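Local coordinates for alternansucrase (Leuconostoc mesenteroides, PDB 6HVG), which belongs to glycoside hydrolase family 70, joining a circularly permuted TIM-barrel catalytic domain to choline-binding-type, putative cell wall binding repeats, at residues A316-Y321 and A1396-H1401; T740-N745 and F1034-A1039; L1191-T1196 and L1254-Y1259. All blocks are in the same frame, centred on the assembly; numbering follows the deposited sequence.

Contact 1. Residues A316-Y321 and A1396-H1401; sequences AGNTFY and ANNFYH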
ATOM      1  N   ALA A 316     -33.124 -21.160   4.329  1.00 64.71           N
ATOM      2  CA  ALA A 316     -32.723 -19.753   4.211  1.00 67.38           C
ATOM      3  C   ALA A 316     -32.448 -19.107   5.585  1.00 65.53           C
ATOM      4  O   ALA A 316     -31.565 -18.256   5.713  1.00 60.29           O
ATOM      5  CB  ALA A 316     -33.781 -18.968   3.463  1.00 68.23           C
ATOM      6  N   GLY A 317     -33.192 -19.541   6.608  1.00 67.16           N
ATOM      7  CA  GLY A 317     -33.035 -19.017   7.980  1.00 66.60           C
ATOM      8  C   GLY A 317     -34.269 -18.345   8.582  1.00 64.70           C
ATOM      9  O   GLY A 317     -34.177 -17.791   9.672  1.00 64.83           O
ATOM     10  N   ASN A 318     -35.403 -18.406   7.875  1.00 61.41           N
ATOM     11  CA  ASN A 318     -36.671 -17.872   8.332  1.00 59.96           C
ATOM     12  C   ASN A 318     -37.361 -18.832   9.264  1.00 59.37           C
ATOM     13  O   ASN A 318     -37.413 -20.039   9.011  1.00 66.16           O
ATOM     14  CB  ASN A 318     -37.639 -17.667   7.167  1.00 62.59           C
ATOM     15  CG  ASN A 318     -37.138 -16.668   6.167  1.00 64.28           C
ATOM     16  OD1 ASN A 318     -36.806 -17.034   5.061  1.00 67.73           O
ATOM     17  ND2 ASN A 318     -37.074 -15.397   6.554  1.00 66.63           N
ATOM     18  N   THR A 319     -37.948 -18.292  10.314  1.00 57.26           N
ATOM     19  CA  THR A 319     -38.681 -19.103  11.258  1.00 58.01           C
ATOM     20  C   THR A 319     -40.164 -18.940  10.992  1.00 59.43           C
ATOM     21  O   THR A 319     -40.610 -17.843  10.672  1.00 61.10           O
ATOM     22  CB  THR A 319     -38.321 -18.739  12.701  1.00 56.37           C
ATOM     23  OG1 THR A 319     -36.889 -18.730  12.837  1.00 51.83           O
ATOM     24  CG2 THR A 319     -38.930 -19.755  13.675  1.00 59.31           C
ATOM     25  N   PHE A 320     -40.905 -20.045  11.068  1.00 58.93           N
ATOM     26  CA  PHE A 320     -42.363 -20.040  10.919  1.00 60.40           C
ATOM     27  C   PHE A 320     -42.927 -20.679  12.169  1.00 62.30           C
ATOM     28  O   PHE A 320     -42.183 -21.256  12.955  1.00 64.03           O
ATOM     29  CB  PHE A 320     -42.828 -20.872   9.703  1.00 59.71           C
ATOM     30  CG  PHE A 320     -42.246 -20.422   8.403  1.00 59.17           C
ATOM     31  CD1 PHE A 320     -42.996 -19.662   7.517  1.00 59.47           C
ATOM     32  CD2 PHE A 320     -40.922 -20.726   8.081  1.00 60.18           C
ATOM     33  CE1 PHE A 320     -42.429 -19.206   6.334  1.00 61.18           C
ATOM     34  CE2 PHE A 320     -40.358 -20.293   6.890  1.00 58.51           C
ATOM     35  CZ  PHE A 320     -41.109 -19.523   6.016  1.00 58.83           C
ATOM     36  N   TYR A 321     -44.236 -20.580  12.341  1.00 61.85           N
ATOM     37  CA  TYR A 321     -44.929 -21.353  13.364  1.00 64.63           C
ATOM     38  C   TYR A 321     -46.014 -22.136  12.674  1.00 64.23           C
ATOM     39  O   TYR A 321     -46.718 -21.602  11.831  1.00 68.42           O
ATOM     40  CB  TYR A 321     -45.551 -20.463  14.465  1.00 65.71           C
ATOM     41  CG  TYR A 321     -46.230 -21.287  15.535  1.00 65.43           C
ATOM     42  CD1 TYR A 321     -45.511 -21.780  16.620  1.00 65.49           C
ATOM     43  CD2 TYR A 321     -47.577 -21.617  15.428  1.00 68.34           C
ATOM     44  CE1 TYR A 321     -46.113 -22.578  17.584  1.00 66.43           C
ATOM     45  CE2 TYR A 321     -48.197 -22.405  16.389  1.00 67.92           C
ATOM     46  CZ  TYR A 321     -47.460 -22.882  17.467  1.00 67.61           C
ATOM     47  OH  TYR A 321     -48.083 -23.673  18.403  1.00 69.93           O
ATOM     48  N   ALA A1396     -31.444 -14.412   5.769  1.00 87.11           N
ATOM     49  CA  ALA A1396     -32.323 -15.430   5.190  1.00 78.58           C
ATOM     50  C   ALA A1396     -32.642 -15.160   3.743  1.00 75.20           C
ATOM     51  O   ALA A1396     -33.477 -15.851   3.165  1.00 76.73           O
ATOM     52  CB  ALA A1396     -33.622 -15.544   5.991  1.00 79.54           C
ATOM     53  N   ASN A1397     -31.990 -14.160   3.158  1.00 76.82           N
ATOM     54  CA  ASN A1397     -32.175 -13.818   1.733  1.00 81.86           C
ATOM     55  C   ASN A1397     -33.420 -12.956   1.456  1.00 77.76           C
ATOM     56  O   ASN A1397     -33.884 -12.888   0.320  1.00 77.92           O
ATOM     57  CB  ASN A1397     -32.160 -15.088   0.840  1.00 89.63           C
ATOM     58  CG  ASN A1397     -31.664 -14.799  -0.563  1.00 98.43           C
ATOM     59  OD1 ASN A1397     -30.646 -14.121  -0.744  1.00108.63           O
ATOM     60  ND2 ASN A1397     -32.385 -15.295  -1.564  1.00 97.26           N
ATOM     61  N   ASN A1398     -33.946 -12.297   2.492  1.00 73.67           N
ATOM     62  CA  ASN A1398     -35.027 -11.329   2.324  1.00 70.64           C
ATOM     63  C   ASN A1398     -34.454  -9.983   1.899  1.00 73.19           C
ATOM     64  O   ASN A1398     -33.453  -9.512   2.453  1.00 66.47           O
ATOM     65  CB  ASN A1398     -35.831 -11.166   3.612  1.00 68.61           C
ATOM     66  CG  ASN A1398     -36.586 -12.419   3.978  1.00 68.10           C
ATOM     67  OD1 ASN A1398     -36.169 -13.154   4.862  1.00 65.30           O
ATOM     68  ND2 ASN A1398     -37.686 -12.687   3.286  1.00 72.03           N
ATOM     69  N   PHE A1399     -35.072  -9.376   0.890  1.00 73.56           N
ATOM     70  CA  PHE A1399     -34.607  -8.082   0.408  1.00 71.62           C
ATOM     71  C   PHE A1399     -35.645  -7.015   0.714  1.00 66.66           C
ATOM     72  O   PHE A1399     -36.842  -7.262   0.645  1.00 67.55           O
ATOM     73  CB  PHE A1399     -34.245  -8.166  -1.088  1.00 73.77           C
ATOM     74  CG  PHE A1399     -32.821  -8.614  -1.335  1.00 76.06           C
ATOM     75  CD1 PHE A1399     -31.798  -7.676  -1.547  1.00 83.15           C
ATOM     76  CD2 PHE A1399     -32.482  -9.953  -1.291  1.00 77.49           C
ATOM     77  CE1 PHE A1399     -30.475  -8.074  -1.731  1.00 81.27           C
ATOM     78  CE2 PHE A1399     -31.159 -10.362  -1.465  1.00 80.90           C
ATOM     79  CZ  PHE A1399     -30.158  -9.424  -1.688  1.00 80.67           C
ATOM     80  N   TYR A1400     -35.182  -5.839   1.121  1.00 67.75           N
ATOM     81  CA  TYR A1400     -36.074  -4.686   1.337  1.00 64.45           C
ATOM     82  C   TYR A1400     -35.463  -3.440   0.707  1.00 63.00           C
ATOM     83  O   TYR A1400     -34.248  -3.384   0.464  1.00 61.55           O
ATOM     84  CB  TYR A1400     -36.304  -4.443   2.824  1.00 63.88           C
ATOM     85  CG  TYR A1400     -36.590  -5.681   3.655  1.00 66.32           C
ATOM     86  CD1 TYR A1400     -37.907  -6.089   3.931  1.00 68.39           C
ATOM     87  CD2 TYR A1400     -35.549  -6.431   4.201  1.00 64.78           C
ATOM     88  CE1 TYR A1400     -38.163  -7.199   4.735  1.00 68.31           C
ATOM     89  CE2 TYR A1400     -35.803  -7.549   4.986  1.00 64.89           C
ATOM     90  CZ  TYR A1400     -37.098  -7.932   5.247  1.00 68.64           C
ATOM     91  OH  TYR A1400     -37.321  -9.041   6.037  1.00 73.69           O
ATOM     92  N   HIS A1401     -36.313  -2.464   0.411  1.00 62.86           N
ATOM     93  CA  HIS A1401     -35.857  -1.187  -0.131  1.00 63.78           C
ATOM     94  C   HIS A1401     -36.351  -0.065   0.754  1.00 61.27           C
ATOM     95  O   HIS A1401     -37.497  -0.081   1.216  1.00 58.70           O
ATOM     96  CB  HIS A1401     -36.333  -0.959  -1.568  1.00 68.04           C
ATOM     97  CG  HIS A1401     -36.042   0.422  -2.082  1.00 69.00           C
ATOM     98  ND1 HIS A1401     -36.998   1.416  -2.176  1.00 69.83           N
ATOM     99  CD2 HIS A1401     -34.876   0.982  -2.489  1.00 68.76           C
ATOM    100  CE1 HIS A1401     -36.432   2.519  -2.644  1.00 70.05           C
ATOM    101  NE2 HIS A1401     -35.146   2.281  -2.840  1.00 68.39           N
TER

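Contact 2. Residues T740-N745 and F1034-A1039; sequences TKVIPN and FHSNAA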
ATOM      1  N   THR A 740      10.218  19.379 -34.420  1.00 54.69           N
ATOM      2  CA  THR A 740       9.135  19.762 -33.517  1.00 57.31           C
ATOM      3  C   THR A 740       9.612  19.856 -32.076  1.00 54.06           C
ATOM      4  O   THR A 740      10.344  19.002 -31.620  1.00 52.97           O
ATOM      5  CB  THR A 740       7.924  18.811 -33.615  1.00 59.50           C
ATOM      6  OG1 THR A 740       8.271  17.529 -33.116  1.00 57.41           O
ATOM      7  CG2 THR A 740       7.444  18.675 -35.079  1.00 63.26           C
ATOM      8  N   LYS A 741       9.217  20.921 -31.386  1.00 55.06           N
ATOM      9  CA  LYS A 741       9.581  21.125 -29.997  1.00 55.14           C
ATOM     10  C   LYS A 741       8.883  20.083 -29.160  1.00 52.93           C
ATOM     11  O   LYS A 741       7.700  19.806 -29.355  1.00 53.98           O
ATOM     12  CB  LYS A 741       9.152  22.511 -29.525  1.00 57.63           C
ATOM     13  CG  LYS A 741       9.975  23.037 -28.367  1.00 63.22           C
ATOM     14  CD  LYS A 741       9.355  24.299 -27.793  1.00 71.18           C
ATOM     15  CE  LYS A 741      10.257  24.913 -26.742  1.00 74.90           C
ATOM     16  NZ  LYS A 741       9.549  25.985 -25.995  1.00 78.37           N
ATOM     17  N   VAL A 742       9.609  19.513 -28.215  1.00 50.07           N
ATOM     18  CA  VAL A 742       9.093  18.413 -27.437  1.00 49.84           C
ATOM     19  C   VAL A 742       9.480  18.613 -25.964  1.00 45.26           C
ATOM     20  O   VAL A 742      10.360  19.432 -25.644  1.00 42.93           O
ATOM     21  CB  VAL A 742       9.609  17.087 -28.027  1.00 52.14           C
ATOM     22  CG1 VAL A 742      11.009  16.792 -27.539  1.00 51.68           C
ATOM     23  CG2 VAL A 742       8.653  15.956 -27.710  1.00 57.60           C
ATOM     24  N   ILE A 743       8.819  17.894 -25.064  1.00 42.03           N
ATOM     25  CA  ILE A 743       9.007  18.146 -23.628  1.00 41.79           C
ATOM     26  C   ILE A 743      10.267  17.469 -23.116  1.00 43.02           C
ATOM     27  O   ILE A 743      10.390  16.241 -23.218  1.00 44.06           O
ATOM     28  CB  ILE A 743       7.811  17.668 -22.798  1.00 40.74           C
ATOM     29  CG1 ILE A 743       6.547  18.425 -23.241  1.00 42.16           C
ATOM     30  CG2 ILE A 743       8.095  17.857 -21.309  1.00 40.67           C
ATOM     31  CD1 ILE A 743       5.306  18.125 -22.438  1.00 43.65           C
ATOM     32  N   PRO A 744      11.199  18.248 -22.545  1.00 40.73           N
ATOM     33  CA  PRO A 744      12.431  17.624 -22.074  1.00 42.64           C
ATOM     34  C   PRO A 744      12.165  16.678 -20.931  1.00 43.96           C
ATOM     35  O   PRO A 744      11.318  16.974 -20.082  1.00 48.68           O
ATOM     36  CB  PRO A 744      13.287  18.805 -21.624  1.00 41.01           C
ATOM     37  CG  PRO A 744      12.324  19.895 -21.370  1.00 40.97           C
ATOM     38  CD  PRO A 744      11.159  19.686 -22.277  1.00 39.98           C
ATOM     39  N   ASN A 745      12.898  15.564 -20.901  1.00 43.86           N
ATOM     40  CA  ASN A 745      12.596  14.485 -19.971  1.00 42.70           C
ATOM     41  C   ASN A 745      13.746  13.523 -19.677  1.00 41.70           C
ATOM     42  O   ASN A 745      14.658  13.390 -20.470  1.00 39.76           O
ATOM     43  CB  ASN A 745      11.450  13.666 -20.537  1.00 42.71           C
ATOM     44  CG  ASN A 745      11.864  12.842 -21.739  1.00 44.40           C
ATOM     45  OD1 ASN A 745      12.170  11.658 -21.634  1.00 42.22           O
ATOM     46  ND2 ASN A 745      11.893  13.480 -22.887  1.00 46.18           N
ATOM     47  N   PHE A1034      15.199  23.869 -19.039  1.00 45.76           N
ATOM     48  CA  PHE A1034      15.700  22.785 -19.857  1.00 45.02           C
ATOM     49  C   PHE A1034      15.100  22.819 -21.260  1.00 44.11           C
ATOM     50  O   PHE A1034      13.979  23.289 -21.464  1.00 44.71           O
ATOM     51  CB  PHE A1034      15.466  21.438 -19.174  1.00 43.11           C
ATOM     52  CG  PHE A1034      16.336  21.231 -17.980  1.00 41.94           C
ATOM     53  CD1 PHE A1034      17.700  21.044 -18.133  1.00 43.59           C
ATOM     54  CD2 PHE A1034      15.806  21.255 -16.699  1.00 40.94           C
ATOM     55  CE1 PHE A1034      18.510  20.868 -17.017  1.00 45.42           C
ATOM     56  CE2 PHE A1034      16.596  21.091 -15.585  1.00 39.27           C
ATOM     57  CZ  PHE A1034      17.945  20.885 -15.732  1.00 42.99           C
ATOM     58  N   HIS A1035      15.884  22.335 -22.224  1.00 44.46           N
ATOM     59  CA  HIS A1035      15.436  22.230 -23.607  1.00 45.79           C
ATOM     60  C   HIS A1035      15.883  20.899 -24.163  1.00 46.14           C
ATOM     61  O   HIS A1035      17.055  20.564 -24.043  1.00 47.46           O
ATOM     62  CB  HIS A1035      15.981  23.378 -24.460  1.00 46.93           C
ATOM     63  CG  HIS A1035      15.506  24.726 -24.030  1.00 48.96           C
ATOM     64  ND1 HIS A1035      16.244  25.530 -23.191  1.00 51.97           N
ATOM     65  CD2 HIS A1035      14.355  25.388 -24.277  1.00 49.63           C
ATOM     66  CE1 HIS A1035      15.570  26.636 -22.945  1.00 52.08           C
ATOM     67  NE2 HIS A1035      14.414  26.565 -23.579  1.00 52.63           N
ATOM     68  N   SER A1036      14.956  20.149 -24.766  1.00 45.79           N
ATOM     69  CA  SER A1036      15.296  18.857 -25.328  1.00 45.91           C
ATOM     70  C   SER A1036      16.017  19.122 -26.630  1.00 47.88           C
ATOM     71  O   SER A1036      15.428  19.645 -27.579  1.00 53.32           O
ATOM     72  CB  SER A1036      14.053  17.990 -25.569  1.00 46.55           C
ATOM     73  OG  SER A1036      14.427  16.635 -25.819  1.00 47.37           O
ATOM     74  N   ASN A1037      17.300  18.784 -26.659  1.00 46.70           N
ATOM     75  CA  ASN A1037      18.117  18.938 -27.839  1.00 46.18           C
ATOM     76  C   ASN A1037      19.323  18.022 -27.746  1.00 45.02           C
ATOM     77  O   ASN A1037      19.440  17.266 -26.796  1.00 42.77           O
ATOM     78  CB  ASN A1037      18.519  20.401 -28.025  1.00 47.81           C
ATOM     79  CG  ASN A1037      19.224  20.988 -26.818  1.00 48.42           C
ATOM     80  OD1 ASN A1037      20.066  20.344 -26.192  1.00 58.58           O
ATOM     81  ND2 ASN A1037      18.927  22.233 -26.525  1.00 45.06           N
ATOM     82  N   ALA A1038      20.216  18.091 -28.728  1.00 45.99           N
ATOM     83  CA  ALA A1038      21.369  17.189 -28.781  1.00 44.80           C
ATOM     84  C   ALA A1038      22.273  17.326 -27.580  1.00 44.44           C
ATOM     85  O   ALA A1038      22.853  16.336 -27.130  1.00 45.76           O
ATOM     86  CB  ALA A1038      22.153  17.420 -30.052  1.00 47.42           C
ATOM     87  N   ALA A1039      22.367  18.538 -27.030  1.00 44.60           N
ATOM     88  CA  ALA A1039      23.193  18.760 -25.838  1.00 43.89           C
ATOM     89  C   ALA A1039      22.615  18.080 -24.614  1.00 43.39           C
ATOM     90  O   ALA A1039      23.312  17.364 -23.924  1.00 44.10           O
ATOM     91  CB  ALA A1039      23.390  20.250 -25.584  1.00 42.99           C
TER
HETATM   92  O   HOH W   1      15.417  15.414 -23.053  1.00 62.68           O

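Contact 3. Residues L1191-T1196 and L1254-Y1259; sequences LYVANT and LHRGAY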
ATOM      1  N   LEU A1191      -9.495  14.035  20.027  1.00 45.56           N
ATOM      2  CA  LEU A1191      -8.181  14.348  20.554  1.00 46.85           C
ATOM      3  C   LEU A1191      -7.349  13.075  20.545  1.00 47.29           C
ATOM      4  O   LEU A1191      -7.824  11.978  20.872  1.00 44.22           O
ATOM      5  CB  LEU A1191      -8.246  14.975  21.959  1.00 46.77           C
ATOM      6  CG  LEU A1191      -8.994  16.306  22.138  1.00 45.99           C
ATOM      7  CD1 LEU A1191      -8.484  17.055  23.366  1.00 47.27           C
ATOM      8  CD2 LEU A1191      -8.912  17.217  20.931  1.00 45.13           C
ATOM      9  N   TYR A1192      -6.089  13.245  20.160  1.00 48.47           N
ATOM     10  CA  TYR A1192      -5.195  12.125  19.894  1.00 47.26           C
ATOM     11  C   TYR A1192      -3.805  12.536  20.307  1.00 45.93           C
ATOM     12  O   TYR A1192      -3.445  13.704  20.167  1.00 43.55           O
ATOM     13  CB  TYR A1192      -5.205  11.816  18.402  1.00 46.06           C
ATOM     14  CG  TYR A1192      -4.666  10.472  18.019  1.00 44.57           C
ATOM     15  CD1 TYR A1192      -5.463   9.354  18.072  1.00 45.39           C
ATOM     16  CD2 TYR A1192      -3.387  10.333  17.538  1.00 44.55           C
ATOM     17  CE1 TYR A1192      -4.983   8.114  17.697  1.00 47.23           C
ATOM     18  CE2 TYR A1192      -2.896   9.107  17.164  1.00 45.32           C
ATOM     19  CZ  TYR A1192      -3.697   7.998  17.242  1.00 46.97           C
ATOM     20  OH  TYR A1192      -3.197   6.763  16.874  1.00 49.09           O
ATOM     21  N   VAL A1193      -3.046  11.581  20.837  1.00 45.88           N
ATOM     22  CA  VAL A1193      -1.651  11.802  21.174  1.00 44.52           C
ATOM     23  C   VAL A1193      -0.831  11.330  19.994  1.00 45.42           C
ATOM     24  O   VAL A1193      -0.837  10.160  19.666  1.00 44.84           O
ATOM     25  CB  VAL A1193      -1.229  11.008  22.414  1.00 43.41           C
ATOM     26  CG1 VAL A1193       0.270  11.086  22.616  1.00 45.57           C
ATOM     27  CG2 VAL A1193      -1.927  11.551  23.642  1.00 44.57           C
ATOM     28  N   ALA A1194      -0.132  12.261  19.360  1.00 47.38           N
ATOM     29  CA  ALA A1194       0.740  11.951  18.245  1.00 48.09           C
ATOM     30  C   ALA A1194       2.181  12.258  18.606  1.00 47.98           C
ATOM     31  O   ALA A1194       2.440  12.972  19.563  1.00 49.32           O
ATOM     32  CB  ALA A1194       0.324  12.759  17.033  1.00 48.70           C
ATOM     33  N   ASN A1195       3.113  11.689  17.846  1.00 48.81           N
ATOM     34  CA  ASN A1195       4.525  11.994  17.999  1.00 49.62           C
ATOM     35  C   ASN A1195       4.948  12.981  16.908  1.00 48.02           C
ATOM     36  O   ASN A1195       5.276  12.584  15.810  1.00 46.98           O
ATOM     37  CB  ASN A1195       5.364  10.720  17.966  1.00 46.96           C
ATOM     38  CG  ASN A1195       5.496  10.078  19.320  1.00 46.72           C
ATOM     39  OD1 ASN A1195       4.647   9.315  19.722  1.00 45.23           O
ATOM     40  ND2 ASN A1195       6.563  10.393  20.036  1.00 50.44           N
ATOM     41  N   THR A1196       4.952  14.263  17.254  1.00 48.60           N
ATOM     42  CA  THR A1196       5.088  15.341  16.282  1.00 48.85           C
ATOM     43  C   THR A1196       6.236  16.308  16.539  1.00 48.49           C
ATOM     44  O   THR A1196       6.550  17.130  15.680  1.00 46.80           O
ATOM     45  CB  THR A1196       3.801  16.190  16.272  1.00 49.03           C
ATOM     46  OG1 THR A1196       3.425  16.487  17.628  1.00 49.09           O
ATOM     47  CG2 THR A1196       2.682  15.431  15.591  1.00 48.25           C
ATOM     48  N   LEU A1254      -1.435   5.579  14.750  1.00 44.91           N
ATOM     49  CA  LEU A1254      -0.441   5.150  15.733  1.00 48.08           C
ATOM     50  C   LEU A1254      -0.902   4.059  16.690  1.00 47.80           C
ATOM     51  O   LEU A1254      -0.178   3.739  17.641  1.00 44.97           O
ATOM     52  CB  LEU A1254       0.052   6.358  16.547  1.00 48.60           C
ATOM     53  CG  LEU A1254       0.693   7.489  15.733  1.00 49.34           C
ATOM     54  CD1 LEU A1254       1.347   8.503  16.644  1.00 50.58           C
ATOM     55  CD2 LEU A1254       1.736   6.967  14.772  1.00 48.84           C
ATOM     56  N   HIS A1255      -2.083   3.487  16.435  1.00 47.14           N
ATOM     57  CA  HIS A1255      -2.593   2.330  17.201  1.00 52.73           C
ATOM     58  C   HIS A1255      -2.868   2.635  18.690  1.00 50.49           C
ATOM     59  O   HIS A1255      -2.745   1.769  19.563  1.00 50.51           O
ATOM     60  CB  HIS A1255      -1.622   1.139  17.090  1.00 54.90           C
ATOM     61  CG  HIS A1255      -1.455   0.620  15.702  1.00 54.19           C
ATOM     62  ND1 HIS A1255      -0.803  -0.563  15.430  1.00 56.26           N
ATOM     63  CD2 HIS A1255      -1.871   1.108  14.513  1.00 53.29           C
ATOM     64  CE1 HIS A1255      -0.810  -0.772  14.126  1.00 56.29           C
ATOM     65  NE2 HIS A1255      -1.460   0.222  13.549  1.00 56.69           N
ATOM     66  N   ARG A1256      -3.227   3.871  18.969  1.00 46.76           N
ATOM     67  CA  ARG A1256      -3.387   4.313  20.344  1.00 49.12           C
ATOM     68  C   ARG A1256      -4.850   4.346  20.796  1.00 50.79           C
ATOM     69  O   ARG A1256      -5.128   4.169  21.991  1.00 50.77           O
ATOM     70  CB  ARG A1256      -2.732   5.680  20.528  1.00 47.77           C
ATOM     71  CG  ARG A1256      -1.243   5.530  20.714  1.00 48.11           C
ATOM     72  CD  ARG A1256      -0.495   6.841  20.675  1.00 47.88           C
ATOM     73  NE  ARG A1256       0.925   6.584  20.877  1.00 51.09           N
ATOM     74  CZ  ARG A1256       1.899   7.463  20.670  1.00 53.39           C
ATOM     75  NH1 ARG A1256       1.628   8.681  20.242  1.00 54.52           N
ATOM     76  NH2 ARG A1256       3.157   7.121  20.895  1.00 55.15           N
ATOM     77  N   GLY A1257      -5.756   4.595  19.850  1.00 45.59           N
ATOM     78  CA  GLY A1257      -7.171   4.513  20.106  1.00 46.47           C
ATOM     79  C   GLY A1257      -7.872   5.845  19.929  1.00 48.50           C
ATOM     80  O   GLY A1257      -7.250   6.910  20.035  1.00 49.39           O
ATOM     81  N   ALA A1258      -9.172   5.780  19.654  1.00 47.71           N
ATOM     82  CA  ALA A1258      -9.966   6.980  19.488  1.00 48.87           C
ATOM     83  C   ALA A1258     -10.095   7.772  20.789  1.00 49.63           C
ATOM     84  O   ALA A1258     -10.246   8.999  20.763  1.00 45.11           O
ATOM     85  CB  ALA A1258     -11.343   6.619  18.970  1.00 50.83           C
ATOM     86  N   TYR A1259     -10.057   7.076  21.932  1.00 49.40           N
ATOM     87  CA  TYR A1259     -10.245   7.748  23.238  1.00 47.08           C
ATOM     88  C   TYR A1259      -9.161   7.381  24.241  1.00 48.46           C
ATOM     89  O   TYR A1259      -9.443   7.103  25.394  1.00 52.27           O
ATOM     90  CB  TYR A1259     -11.645   7.458  23.785  1.00 44.52           C
ATOM     91  CG  TYR A1259     -12.731   7.942  22.854  1.00 43.83           C
ATOM     92  CD1 TYR A1259     -12.989   9.297  22.728  1.00 43.51           C
ATOM     93  CD2 TYR A1259     -13.484   7.047  22.079  1.00 42.26           C
ATOM     94  CE1 TYR A1259     -13.963   9.759  21.868  1.00 43.92           C
ATOM     95  CE2 TYR A1259     -14.472   7.500  21.215  1.00 43.00           C
ATOM     96  CZ  TYR A1259     -14.706   8.858  21.113  1.00 44.49           C
ATOM     97  OH  TYR A1259     -15.679   9.330  20.250  1.00 44.79           O
TER
HETATM   98  O   HOH W   2     -10.128  11.369  21.830  1.00 50.00           O

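Contact 1. Residues A316-Y321 and A1396-H1401
The carboxamides of Asn318 and Asn1398 meet tip to tip, their planes turned 69° apart. At the edge of the Asn318 amide, ND2 gives a hydrogen to Asn1398 OD1 over 3.0 Å. The bond is nearly straight (172° at the hydrogen), stays in the plane of the donor amide and arrives in the carbonyl plane on a lone pair of OD1. The methyl of Ala1396 lies on one side of the Asn318 amide plane, beyond CG toward the OD1/ND2 end, with CB 3.5 Å from ND2 of Asn318. In both asparagines CG stands anti to the carbonyl carbon (chi1 -62° in Asn318), and the amide end of each comes nearer to the other segment than its CB direction alone would suggest. Next to this pair, at the start of both segments, the chains approach through Ala316, whose O receives a CA-H...O contact from Ala1396 CA at 3.0 Å, while the CB atoms of Ala316 and Ala1396 are 4.3 Å apart. Gly317 adds its backbone, with C 3.9 Å from Ala1396 CB.

Both segments are hairpin turns leading into a second strand, 319-322 and 1399-1402, as in choline-binding-type repeats. Each turn is braced from within by an aspartate: Asp314 OD2 accepts from the N of Gly317 and of Asn318, and Asp1394 OD1 from Ala1396 N. The loop residue His347 touches the side chains of both asparagines. The contact thus brings a repeat from the N-terminal part of the chain against a hairpin near its C-terminal end. Its chemistry is one directional bond between neutral amides and a small patch of methyl and backbone contacts, with no formal charge on the side chains that touch.

Contact 2. Residues T740-N745 and F1034-A1039
Pro744 lays its ring against the backbone from Phe1034 to Ser1036. Its CG is 3.8 Å from Phe1034 O and touches Phe1034 CB at 4.1 Å, after which the phenyl ring leads away; its CB meets Ser1036 N at 3.8 Å. The methylene of Ser1036 touches both this proline and Val742, whose CG1 comes within 3.8 Å of Ser1036 CB. The valine reaches it because CG1 takes the crowded position between backbone N and carbonyl carbon (chi1 82°).

Ser1036 OG, anti to its own backbone N, is bonded to Asp819 OD1 and receives a hydrogen from a water 3.2 Å away. The same water accepts a weak bond from Asn745 N, making the polar link between the segments indirect. Asn745 folds its amide back so that ND2 donates to Ile743 O at 3.2 Å, with the acceptor close to the amide plane; ND2 also bonds Asp819 O, and OD1 bonds Thr820 OG1.

Residues 740-745 run into strand 745-747 of the parallel barrel, and 1034-1039 lead into the short helix 1038-1041, which precedes strand 1045-1047. These two strands flank 821-825, so the contact packs together connections on the N-terminal side of the barrel, the end remote from the catalytic face of a TIM barrel. Asn1037 is the N-cap of the short helix, its OD1 accepting from Leu1040 N.

His1035 is bonded through ND1 to Asp648 and through NE2 to Asp1030, which also forms a salt bridge with Lys741. The segments therefore touch through proline and valine carbons set against backbone and the serine methylene, while aspartates link their polar groups; Asp1030 and Asp648 may favour a proton on His1035, an effect that the nearby Lys741 would partly offset.

Contact 3. Residues L1191-T1196 and L1254-Y1259
Arg1256 reaches across from its loop to strand 1190-1197, and its CB starts beside Tyr1192, 3.8 Å from OH. The chain is extended from CG to NE, which carries CD to 3.5 Å from Val1193 O and brings NE toward the strand. NH1 then has two acceptors: Val1193 O at 2.9 Å, met from well above the carbonyl plane, and Asn1195 OD1. NH2 closes on the same OD1 at 2.9 Å, nearly along the C=O axis, so one oxygen is gripped end-on by both terminal nitrogens. All these acceptors lie close to the guanidinium plane, whereas the Asn1195 amide is turned 48° from it and crosses the arginine at about a right angle. Val1193 CG1 also packs against NH1.

The strand is the outermost of an antiparallel sheet, probably that of domain B in family 70 enzymes, and strand 1248-1252 belongs to the same sheet. After leaving it, residues 1254-1259 run back roughly antiparallel to 1191-1196, but too far off for strand pairing: even the closest CA atoms, those of Tyr1192 and Ala1258, are 7.0 Å apart. Side chains and water bridge the gap.

Tyr1192 spans it with CG anti to the backbone N (chi1 -163°). Its OH accepts from Leu1254 N at 3.0 Å, a bent bond (138°), and is also hydrogen-bonded to Glu520 OE2, a carboxylate that takes the backbone N-H groups of His1255, Arg1256 and Gly1257 as well. Leu1254 CB sits at the edge of the tyrosine ring, near its plane, and CD1 continues to the strand backbone, 3.8 Å from Ala1194 CA. On the other flank Gly1257 O approaches Tyr1192 CE1 at 3.5 Å. Toward Tyr1259, a water donates to both Leu1191 O and Ala1258 O.

In the fold
Contact 1 joins residues more than a thousand positions apart and encloses contacts 2 and 3 in sequence, in keeping with the U-shaped course of family 70 chains, whose two ends return to the same region. Contacts 1 and 2 lie on opposite sides of the chain's centre, about 68 Å apart between centres. Contact 3 is about 43 Å from contact 1 and about 49 Å from contact 2, again between centres, and none touch. Contacts 2 and 3 both belong to the glycoside hydrolase family 70 part of the chain, but the first borders the parallel barrel, the second a set of antiparallel strands. That set includes strand 580-582, whose Asp581 binds the calcium ion with Glu575, Asn625 and Asp1159.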